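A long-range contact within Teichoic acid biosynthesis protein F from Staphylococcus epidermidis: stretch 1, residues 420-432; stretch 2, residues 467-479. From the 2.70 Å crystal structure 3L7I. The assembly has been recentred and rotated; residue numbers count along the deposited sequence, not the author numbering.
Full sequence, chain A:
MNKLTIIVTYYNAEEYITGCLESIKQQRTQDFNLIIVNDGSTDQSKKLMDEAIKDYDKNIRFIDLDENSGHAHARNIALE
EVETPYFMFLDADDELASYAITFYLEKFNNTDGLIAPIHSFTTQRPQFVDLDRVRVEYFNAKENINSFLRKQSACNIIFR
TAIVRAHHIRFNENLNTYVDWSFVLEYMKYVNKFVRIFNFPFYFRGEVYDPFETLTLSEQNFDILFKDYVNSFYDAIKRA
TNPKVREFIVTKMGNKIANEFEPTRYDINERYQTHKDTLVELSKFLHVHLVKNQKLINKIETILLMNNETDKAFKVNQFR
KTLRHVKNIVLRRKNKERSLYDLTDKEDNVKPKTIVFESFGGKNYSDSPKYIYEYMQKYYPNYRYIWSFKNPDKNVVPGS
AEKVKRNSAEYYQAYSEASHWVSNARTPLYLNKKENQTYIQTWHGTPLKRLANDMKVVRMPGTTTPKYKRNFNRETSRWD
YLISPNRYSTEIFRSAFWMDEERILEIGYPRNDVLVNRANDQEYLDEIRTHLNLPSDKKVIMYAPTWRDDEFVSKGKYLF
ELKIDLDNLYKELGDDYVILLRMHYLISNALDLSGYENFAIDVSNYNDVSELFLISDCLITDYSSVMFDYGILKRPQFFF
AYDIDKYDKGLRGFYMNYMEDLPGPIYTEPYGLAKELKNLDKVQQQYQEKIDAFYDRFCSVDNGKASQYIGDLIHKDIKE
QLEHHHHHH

Stretch 1 (420-432) HWVSNARTPLYLN
Stretch 2 (467-479) KYKRNFNRETSRW

This is a polar contact in which a helical segment and the type I turn from T476 to W479 offer E475 and R478 to the backbone of a loop, with an arginine–phenylalanine stack alongside. Stretch 1 is a strand over 420-423, then loop, with a type I turn from P428 to L431. Stretch 2 is already helical at K467. The CA atoms of L429 and E475 lie 6.7 Å apart.

The CA-to-CB bonds of E475 (chi1 t, chi2 p) and R478 (m, t, m) point toward the loop. T427 N donates to E475 OE2 at 3.0 Å, nearly straight at 162°. W479 NE1 donates to the same E475 OE2 at 2.8 Å. E475 OE1 forms a salt bridge with R478 NH1 at 2.6 Å, which ties the two side chains together.

R478 NH1 donates to P428 O at 3.0 Å; R478 NH2 makes a weak bond to L431 O at 2.8 Å. L429 CD2 covers one guanidinium face, 3.8 Å from R478 CZ. W421 CZ3 lies over the opposite face, 4.3 Å from R478 NH2.

R426 (m, t, p) lays its guanidinium flat on F472 (chi1 t). R426 CZ is 4.1 Å from the F472 ring centroid, and the guanidinium and ring planes meet at 27°. L429 (m, t) also packs CD1 3.9 Å from R474 CB.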

# COMPACT_ATOMS: atom_id res chain seq x y z
N HIS A 420 -8.73 9.18 35.46
CA HIS A 420 -8.52 10.59 35.76
C HIS A 420 -7.16 11.14 35.35
O HIS A 420 -6.11 10.58 35.74
CB HIS A 420 -8.74 10.85 37.24
CG HIS A 420 -10.17 10.85 37.63
ND1 HIS A 420 -10.88 9.69 37.85
CD2 HIS A 420 -11.04 11.87 37.82
CE1 HIS A 420 -12.13 10.00 38.17
NE2 HIS A 420 -12.25 11.32 38.16
N TRP A 421 -7.18 12.23 34.57
CA TRP A 421 -6.00 13.06 34.29
C TRP A 421 -5.93 14.31 35.20
O TRP A 421 -6.87 15.11 35.29
CB TRP A 421 -5.97 13.55 32.83
CG TRP A 421 -6.07 12.54 31.78
CD1 TRP A 421 -6.06 11.19 31.94
CD2 TRP A 421 -6.16 12.78 30.38
NE1 TRP A 421 -6.18 10.57 30.71
CE2 TRP A 421 -6.23 11.53 29.74
CE3 TRP A 421 -6.21 13.94 29.60
CZ2 TRP A 421 -6.34 11.41 28.37
CZ3 TRP A 421 -6.32 13.82 28.24
CH2 TRP A 421 -6.38 12.56 27.63
N VAL A 422 -4.79 14.47 35.86
CA VAL A 422 -4.55 15.64 36.69
C VAL A 422 -3.36 16.40 36.16
O VAL A 422 -2.25 15.85 36.05
CB VAL A 422 -4.24 15.22 38.09
CG1 VAL A 422 -3.70 16.39 38.83
CG2 VAL A 422 -5.49 14.70 38.75
N SER A 423 -3.60 17.66 35.77
CA SER A 423 -2.49 18.54 35.44
C SER A 423 -2.76 20.05 35.47
O SER A 423 -3.90 20.52 35.61
CB SER A 423 -1.81 18.11 34.12
OG SER A 423 -2.55 18.48 32.98
N ASN A 424 -1.67 20.80 35.35
CA ASN A 424 -1.66 22.24 35.52
C ASN A 424 -1.18 22.93 34.24
O ASN A 424 -0.76 24.10 34.28
CB ASN A 424 -0.72 22.59 36.64
CG ASN A 424 0.71 22.29 36.28
OD1 ASN A 424 0.97 21.50 35.39
ND2 ASN A 424 1.65 22.94 36.96
N ALA A 425 -1.23 22.24 33.11
CA ALA A 425 -0.87 22.87 31.85
C ALA A 425 -1.51 22.09 30.75
O ALA A 425 -2.04 21.01 30.98
CB ALA A 425 0.62 22.90 31.68
N ARG A 426 -1.48 22.64 29.54
CA ARG A 426 -2.14 21.99 28.41
C ARG A 426 -1.51 20.64 28.21
O ARG A 426 -0.30 20.54 28.27
CB ARG A 426 -1.97 22.83 27.15
CG ARG A 426 -2.70 24.12 27.24
CD ARG A 426 -2.22 25.03 26.17
NE ARG A 426 -2.58 24.48 24.89
CZ ARG A 426 -2.23 25.01 23.74
NH1 ARG A 426 -1.50 26.11 23.74
NH2 ARG A 426 -2.62 24.42 22.60
N THR A 427 -2.32 19.60 27.99
CA THR A 427 -1.74 18.31 27.62
C THR A 427 -1.99 18.07 26.14
O THR A 427 -3.00 18.52 25.61
CB THR A 427 -2.18 17.10 28.54
OG1 THR A 427 -3.48 16.65 28.17
CG2 THR A 427 -2.16 17.45 30.04
N PRO A 428 -1.06 17.38 25.47
CA PRO A 428 -1.03 17.23 24.00
C PRO A 428 -2.35 16.76 23.38
O PRO A 428 -3.09 15.97 23.99
CB PRO A 428 0.06 16.19 23.75
CG PRO A 428 0.91 16.21 24.97
CD PRO A 428 0.03 16.63 26.12
N LEU A 429 -2.65 17.23 22.18
CA LEU A 429 -3.87 16.82 21.49
C LEU A 429 -3.83 15.38 20.92
O LEU A 429 -4.87 14.77 20.71
CB LEU A 429 -4.23 17.83 20.41
CG LEU A 429 -4.70 19.14 21.00
CD1 LEU A 429 -4.99 20.12 19.88
CD2 LEU A 429 -5.94 18.94 21.86
N TYR A 430 -2.64 14.83 20.66
CA TYR A 430 -2.60 13.44 20.21
C TYR A 430 -3.02 12.46 21.32
O TYR A 430 -3.28 11.31 21.04
CB TYR A 430 -1.25 13.06 19.58
CG TYR A 430 -0.05 13.43 20.43
CD1 TYR A 430 0.34 12.63 21.50
CD2 TYR A 430 0.68 14.59 20.16
CE1 TYR A 430 1.43 12.97 22.28
CE2 TYR A 430 1.78 14.94 20.93
CZ TYR A 430 2.15 14.13 21.99
OH TYR A 430 3.23 14.48 22.78
N LEU A 431 -3.08 12.91 22.57
CA LEU A 431 -3.67 12.08 23.62
C LEU A 431 -5.19 12.10 23.51
O LEU A 431 -5.78 13.13 23.15
CB LEU A 431 -3.19 12.51 25.00
CG LEU A 431 -1.78 12.01 25.29
CD1 LEU A 431 -1.28 12.37 26.67
CD2 LEU A 431 -1.78 10.51 25.11
N ASN A 432 -5.84 10.98 23.79
CA ASN A 432 -7.28 10.85 23.56
C ASN A 432 -8.12 10.91 24.82
O ASN A 432 -8.20 9.92 25.56
CB ASN A 432 -7.59 9.52 22.87
CG ASN A 432 -7.12 9.49 21.44
OD1 ASN A 432 -7.27 10.47 20.69
ND2 ASN A 432 -6.54 8.35 21.04
N LYS A 467 -5.19 29.70 14.02
CA LYS A 467 -4.91 28.28 14.17
C LYS A 467 -4.40 27.96 15.58
O LYS A 467 -4.48 26.83 16.04
CB LYS A 467 -3.93 27.79 13.10
CG LYS A 467 -3.71 26.28 13.11
CD LYS A 467 -3.37 25.73 11.72
CE LYS A 467 -3.19 24.20 11.76
NZ LYS A 467 -3.27 23.56 10.40
N TYR A 468 -3.91 28.98 16.26
CA TYR A 468 -3.38 28.83 17.60
C TYR A 468 -4.52 28.83 18.61
O TYR A 468 -4.57 27.99 19.52
CB TYR A 468 -2.39 29.94 17.92
CG TYR A 468 -2.06 30.03 19.37
CD1 TYR A 468 -0.97 29.36 19.90
CD2 TYR A 468 -2.85 30.78 20.23
CE1 TYR A 468 -0.66 29.42 21.24
CE2 TYR A 468 -2.55 30.87 21.58
CZ TYR A 468 -1.45 30.18 22.08
OH TYR A 468 -1.18 30.26 23.43
N LYS A 469 -5.43 29.77 18.43
CA LYS A 469 -6.67 29.77 19.18
C LYS A 469 -7.54 28.54 18.90
O LYS A 469 -8.13 27.97 19.82
CB LYS A 469 -7.45 31.08 18.94
CG LYS A 469 -6.76 32.33 19.49
CD LYS A 469 -7.70 33.51 19.55
CE LYS A 469 -6.97 34.85 19.51
NZ LYS A 469 -7.86 35.97 19.12
N ARG A 470 -7.62 28.12 17.64
CA ARG A 470 -8.36 26.91 17.35
C ARG A 470 -7.82 25.75 18.18
O ARG A 470 -8.58 25.02 18.81
CB ARG A 470 -8.31 26.54 15.85
CG ARG A 470 -8.54 25.05 15.57
CD ARG A 470 -9.02 24.75 14.16
NE ARG A 470 -7.96 24.67 13.15
CZ ARG A 470 -6.90 23.85 13.21
NH1 ARG A 470 -6.75 23.05 14.26
NH2 ARG A 470 -5.99 23.83 12.24
N ASN A 471 -6.50 25.59 18.21
CA ASN A 471 -5.90 24.48 18.92
C ASN A 471 -6.07 24.61 20.42
O ASN A 471 -6.24 23.61 21.11
CB ASN A 471 -4.42 24.35 18.59
CG ASN A 471 -4.19 23.74 17.24
OD1 ASN A 471 -5.04 22.99 16.73
ND2 ASN A 471 -3.05 24.05 16.63
N PHE A 472 -6.01 25.84 20.92
CA PHE A 472 -6.14 26.07 22.33
C PHE A 472 -7.58 25.74 22.68
O PHE A 472 -7.89 25.20 23.75
CB PHE A 472 -5.83 27.52 22.67
CG PHE A 472 -5.26 27.72 24.03
CD1 PHE A 472 -5.93 27.25 25.15
CD2 PHE A 472 -4.07 28.39 24.21
CE1 PHE A 472 -5.40 27.43 26.41
CE2 PHE A 472 -3.54 28.58 25.47
CZ PHE A 472 -4.21 28.10 26.56
N ASN A 473 -8.48 26.04 21.76
CA ASN A 473 -9.88 25.83 22.01
C ASN A 473 -10.15 24.35 22.09
O ASN A 473 -10.97 23.91 22.89
CB ASN A 473 -10.72 26.49 20.90
CG ASN A 473 -12.21 26.38 21.16
OD1 ASN A 473 -12.64 25.89 22.21
ND2 ASN A 473 -13.02 26.84 20.21
N ARG A 474 -9.45 23.58 21.26
CA ARG A 474 -9.56 22.13 21.25
C ARG A 474 -9.19 21.53 22.61
O ARG A 474 -9.86 20.61 23.10
CB ARG A 474 -8.65 21.53 20.17
CG ARG A 474 -9.28 21.35 18.81
CD ARG A 474 -8.26 20.89 17.73
NE ARG A 474 -8.60 21.42 16.41
CZ ARG A 474 -8.47 20.76 15.25
NH1 ARG A 474 -8.01 19.51 15.25
NH2 ARG A 474 -8.81 21.34 14.09
N GLU A 475 -8.11 22.04 23.21
CA GLU A 475 -7.61 21.53 24.48
C GLU A 475 -8.55 21.85 25.62
O GLU A 475 -8.86 20.98 26.42
CB GLU A 475 -6.21 22.08 24.77
CG GLU A 475 -5.74 22.01 26.25
CD GLU A 475 -5.61 20.59 26.80
OE1 GLU A 475 -5.97 19.64 26.06
OE2 GLU A 475 -5.16 20.43 27.96
N THR A 476 -9.03 23.10 25.69
CA THR A 476 -9.86 23.43 26.83
C THR A 476 -11.21 22.71 26.74
O THR A 476 -11.83 22.40 27.76
CB THR A 476 -10.09 24.93 27.01
OG1 THR A 476 -11.04 25.39 26.04
CG2 THR A 476 -8.79 25.68 26.87
N SER A 477 -11.65 22.42 25.52
CA SER A 477 -12.92 21.73 25.38
C SER A 477 -12.89 20.36 26.05
O SER A 477 -13.93 19.77 26.30
CB SER A 477 -13.31 21.58 23.90
OG SER A 477 -12.77 20.38 23.33
N ARG A 478 -11.70 19.85 26.33
CA ARG A 478 -11.55 18.52 26.91
C ARG A 478 -11.46 18.57 28.45
O ARG A 478 -11.53 17.54 29.11
CB ARG A 478 -10.30 17.82 26.35
CG ARG A 478 -10.14 17.86 24.84
CD ARG A 478 -8.98 17.00 24.39
NE ARG A 478 -7.70 17.44 24.95
CZ ARG A 478 -6.58 16.71 24.89
NH1 ARG A 478 -5.45 17.16 25.42
NH2 ARG A 478 -6.61 15.52 24.30
N TRP A 479 -11.25 19.77 28.99
CA TRP A 479 -11.15 19.94 30.43
C TRP A 479 -12.52 19.76 31.05
O TRP A 479 -13.43 20.56 30.81
CB TRP A 479 -10.64 21.33 30.81
CG TRP A 479 -9.26 21.69 30.34
CD1 TRP A 479 -8.30 20.86 29.80
CD2 TRP A 479 -8.68 22.98 30.41
NE1 TRP A 479 -7.17 21.58 29.51
CE2 TRP A 479 -7.38 22.89 29.87
CE3 TRP A 479 -9.13 24.21 30.87
CZ2 TRP A 479 -6.54 23.97 29.80
CZ3 TRP A 479 -8.30 25.29 30.79
CH2 TRP A 479 -7.02 25.16 30.25